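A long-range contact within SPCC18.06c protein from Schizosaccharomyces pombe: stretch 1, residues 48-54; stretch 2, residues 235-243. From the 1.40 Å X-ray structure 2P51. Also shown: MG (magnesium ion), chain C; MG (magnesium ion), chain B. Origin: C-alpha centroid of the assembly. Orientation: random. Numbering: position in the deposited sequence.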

# COMPACT_ATOMS: atom_id res chain seq x y z
N VAL A 48 -3.43 9.15 -4.26
CA VAL A 48 -2.66 7.92 -4.48
C VAL A 48 -3.21 6.78 -3.62
O VAL A 48 -3.20 6.95 -2.37
N SER A 49 -3.65 5.69 -4.21
CA SER A 49 -4.14 4.52 -3.45
C SER A 49 -3.05 3.47 -3.43
O SER A 49 -2.41 3.30 -4.50
N MET A 50 -2.86 2.80 -2.28
CA MET A 50 -1.66 1.96 -2.15
C MET A 50 -1.99 0.64 -1.48
O MET A 50 -2.87 0.57 -0.60
N ASP A 51 -1.21 -0.35 -1.93
CA ASP A 51 -1.19 -1.66 -1.28
C ASP A 51 0.22 -2.23 -1.35
O ASP A 51 0.99 -1.73 -2.23
N THR A 52 0.55 -3.23 -0.53
CA THR A 52 1.84 -3.89 -0.71
C THR A 52 1.64 -5.41 -0.61
O THR A 52 0.66 -5.87 -0.04
N GLU A 53 2.55 -6.18 -1.20
CA GLU A 53 2.58 -7.60 -0.94
C GLU A 53 3.94 -7.89 -0.24
O GLU A 53 4.97 -7.28 -0.58
N PHE A 54 3.95 -8.83 0.68
CA PHE A 54 5.12 -9.16 1.49
C PHE A 54 4.92 -10.59 1.99
O PHE A 54 3.82 -11.14 1.81
N GLN A 235 -6.45 -10.50 -8.13
CA GLN A 235 -6.52 -10.36 -6.67
C GLN A 235 -5.20 -10.81 -6.04
O GLN A 235 -4.52 -11.76 -6.45
N HIS A 236 -4.82 -10.09 -4.97
CA HIS A 236 -3.65 -10.44 -4.20
C HIS A 236 -2.40 -10.15 -5.01
O HIS A 236 -1.37 -10.78 -4.77
N GLN A 237 -2.49 -9.17 -5.92
CA GLN A 237 -1.32 -8.52 -6.49
C GLN A 237 -1.45 -7.03 -6.18
O GLN A 237 -2.59 -6.54 -6.26
N ALA A 238 -0.36 -6.37 -5.82
CA ALA A 238 -0.53 -5.04 -5.19
C ALA A 238 -1.08 -4.01 -6.17
O ALA A 238 -1.81 -3.11 -5.74
N GLY A 239 -0.76 -4.07 -7.45
CA GLY A 239 -1.26 -3.13 -8.43
C GLY A 239 -2.76 -3.17 -8.49
O GLY A 239 -3.47 -2.15 -8.34
N SER A 240 -3.33 -4.35 -8.68
CA SER A 240 -4.77 -4.56 -8.78
C SER A 240 -5.44 -4.23 -7.46
O SER A 240 -6.49 -3.57 -7.43
N ASP A 241 -4.83 -4.67 -6.35
CA ASP A 241 -5.45 -4.36 -5.05
C ASP A 241 -5.47 -2.85 -4.79
O ASP A 241 -6.47 -2.33 -4.23
N ALA A 242 -4.42 -2.14 -5.16
CA ALA A 242 -4.38 -0.68 -4.96
C ALA A 242 -5.43 -0.00 -5.80
O ALA A 242 -6.11 0.98 -5.44
N LEU A 243 -5.63 -0.49 -7.03
CA LEU A 243 -6.64 0.13 -7.90
C LEU A 243 -8.03 -0.10 -7.34
O LEU A 243 -8.92 0.75 -7.36

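Carboxylates that would repel one another can be packed side by side when a metal ion sits among them, and the contact between strand 48-53 and helix 238-243 is a compact example. The two elements run at 142° to each other, with their axes 6.5 Å apart at closest approach, and no direct hydrogen bond joins the two stretches. Strand alternation sets the pattern: Ser-49, Asp-51 and Glu-53 point their CA-to-CB bonds toward the helix, whereas Met-50 and Thr-52 point away.

The close approach rests on small residues. Ala-238 and Ala-242, one helical turn apart, both point toward the strand. The CB of Ala-242 lies 4.0 Å from Met-50 CA and 3.8 Å from Asp-51 N, so the methyl group rests against the strand backbone itself; Ala-238 CB does the same farther along, 3.7 Å from Asp-51 O and 4.1 Å from Thr-52 CA. Ser-49 CB lies 3.4 Å from Ala-242 O, a contact set by the backbone; its m rotamer leaves OG farther from that oxygen.

Beside these alanine contacts, three acidic side chains converge on the magnesium ion of chain C. Asp-51 adopts t and reaches it with OD2 at 2.1 Å from MG; Asp-241, extending from the helix in m, supplies OD2 at 2.0 Å from MG. Glu-53 has a longer chain, and its m, m conformation folds it back so that OE2 also lies 2.1 Å from MG. The shared cation accounts for otherwise unfavourable spacings: Asp-241 OD2 is 3.1 Å from Asp-51 OD2 and 3.0 Å from Glu-53 OE2. Water 2, 2.1 Å from this MG through its oxygen, and two atoms from elsewhere in the structure complete the ligand set. The same water donates a hydrogen bond to Thr-52 O, with 2.7 Å between the two oxygens.

Asp-51 also bridges two metals. Asp-51 OD1 lies 2.0 Å from MG of chain B, which otherwise takes waters 1, 4, 5 and 6 and one atom from elsewhere in the structure. On Asp-241, the second oxygen, OD1, accepts a hydrogen bond from His-236 N at 3.1 Å, bracing the carboxylate against the loop before the helix.

His-236 points away at its CA-to-CB bond, yet, with chi1 t, the end of its ring comes nearer the strand. Glu-53 OE1 lies over one ring face, 3.4 Å from His-236 NE2, where the angle is poor for a hydrogen bond. Water 3 instead links the stretches, its oxygen 3.0 Å from His-236 NE2 and 3.3 Å from Phe-54 O, to which it donates.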

# COMPACT_ATOMS: atom_id res chain seq x y z
CB VAL A 48 -1.21 8.15 -4.08
CG1 VAL A 48 -0.40 6.86 -4.29
CG2 VAL A 48 -0.56 9.31 -4.86
CB SER A 49 -5.44 3.95 -4.04
OG SER A 49 -6.43 5.00 -3.97
CB MET A 50 -0.59 2.73 -1.34
CG MET A 50 0.70 2.02 -1.03
SD MET A 50 0.61 1.00 0.47
CE MET A 50 0.72 2.31 1.71
CB ASP A 51 -2.16 -2.67 -1.93
CG ASP A 51 -2.29 -3.97 -1.14
OD1 ASP A 51 -2.22 -3.90 0.11
OD2 ASP A 51 -2.47 -5.00 -1.81
CB THR A 52 2.92 -3.53 0.35
OG1 THR A 52 2.60 -4.16 1.59
CG2 THR A 52 3.01 -1.99 0.55
CB GLU A 53 2.44 -8.46 -2.19
CG GLU A 53 1.21 -8.19 -3.05
CD GLU A 53 -0.10 -8.35 -2.34
OE1 GLU A 53 -0.26 -9.23 -1.49
OE2 GLU A 53 -1.03 -7.54 -2.64
CB PHE A 54 5.25 -8.16 2.64
CG PHE A 54 3.99 -8.00 3.46
CD1 PHE A 54 3.72 -8.85 4.54
CD2 PHE A 54 3.09 -6.97 3.16
CE1 PHE A 54 2.58 -8.70 5.29
CE2 PHE A 54 1.92 -6.84 3.90
CZ PHE A 54 1.69 -7.70 4.97
CB GLN A 235 -7.71 -11.16 -6.16
CG GLN A 235 -7.98 -11.08 -4.68
CD GLN A 235 -9.35 -11.60 -4.28
OE1 GLN A 235 -9.71 -11.45 -3.10
NE2 GLN A 235 -10.13 -12.22 -5.15
CB HIS A 236 -3.76 -11.90 -3.69
CG HIS A 236 -2.96 -12.07 -2.45
ND1 HIS A 236 -3.55 -12.05 -1.20
CD2 HIS A 236 -1.62 -12.23 -2.26
CE1 HIS A 236 -2.60 -12.19 -0.27
NE2 HIS A 236 -1.41 -12.32 -0.89
CB GLN A 237 -1.08 -8.79 -7.99
CG GLN A 237 -0.57 -10.25 -8.15
CD GLN A 237 0.27 -10.44 -9.38
OE1 GLN A 237 1.22 -9.71 -9.67
NE2 GLN A 237 -0.05 -11.43 -10.24
CB ALA A 238 0.74 -4.54 -4.57
CB SER A 240 -5.01 -6.02 -9.18
OG SER A 240 -6.41 -6.27 -9.22
CB ASP A 241 -4.72 -5.06 -3.92
CG ASP A 241 -4.80 -6.58 -3.93
OD1 ASP A 241 -5.71 -7.16 -4.58
OD2 ASP A 241 -3.95 -7.25 -3.28
CB ALA A 242 -2.99 -0.14 -5.32
CB LEU A 243 -6.52 -0.50 -9.29
CG LEU A 243 -7.61 -0.15 -10.31
CD1 LEU A 243 -7.68 1.34 -10.55
CD2 LEU A 243 -7.37 -0.87 -11.63
MG MG C . -2.79 -7.05 -1.61
MG MG B . -2.97 -4.23 1.99
O HOH W 1 -1.50 -5.57 2.55
O HOH W 2 -1.72 -7.06 0.23
O HOH W 3 1.18 -12.70 0.65
O HOH W 4 -4.58 -2.97 1.72
O HOH W 5 -3.99 -5.80 1.26
O HOH W 6 -3.85 -4.49 3.91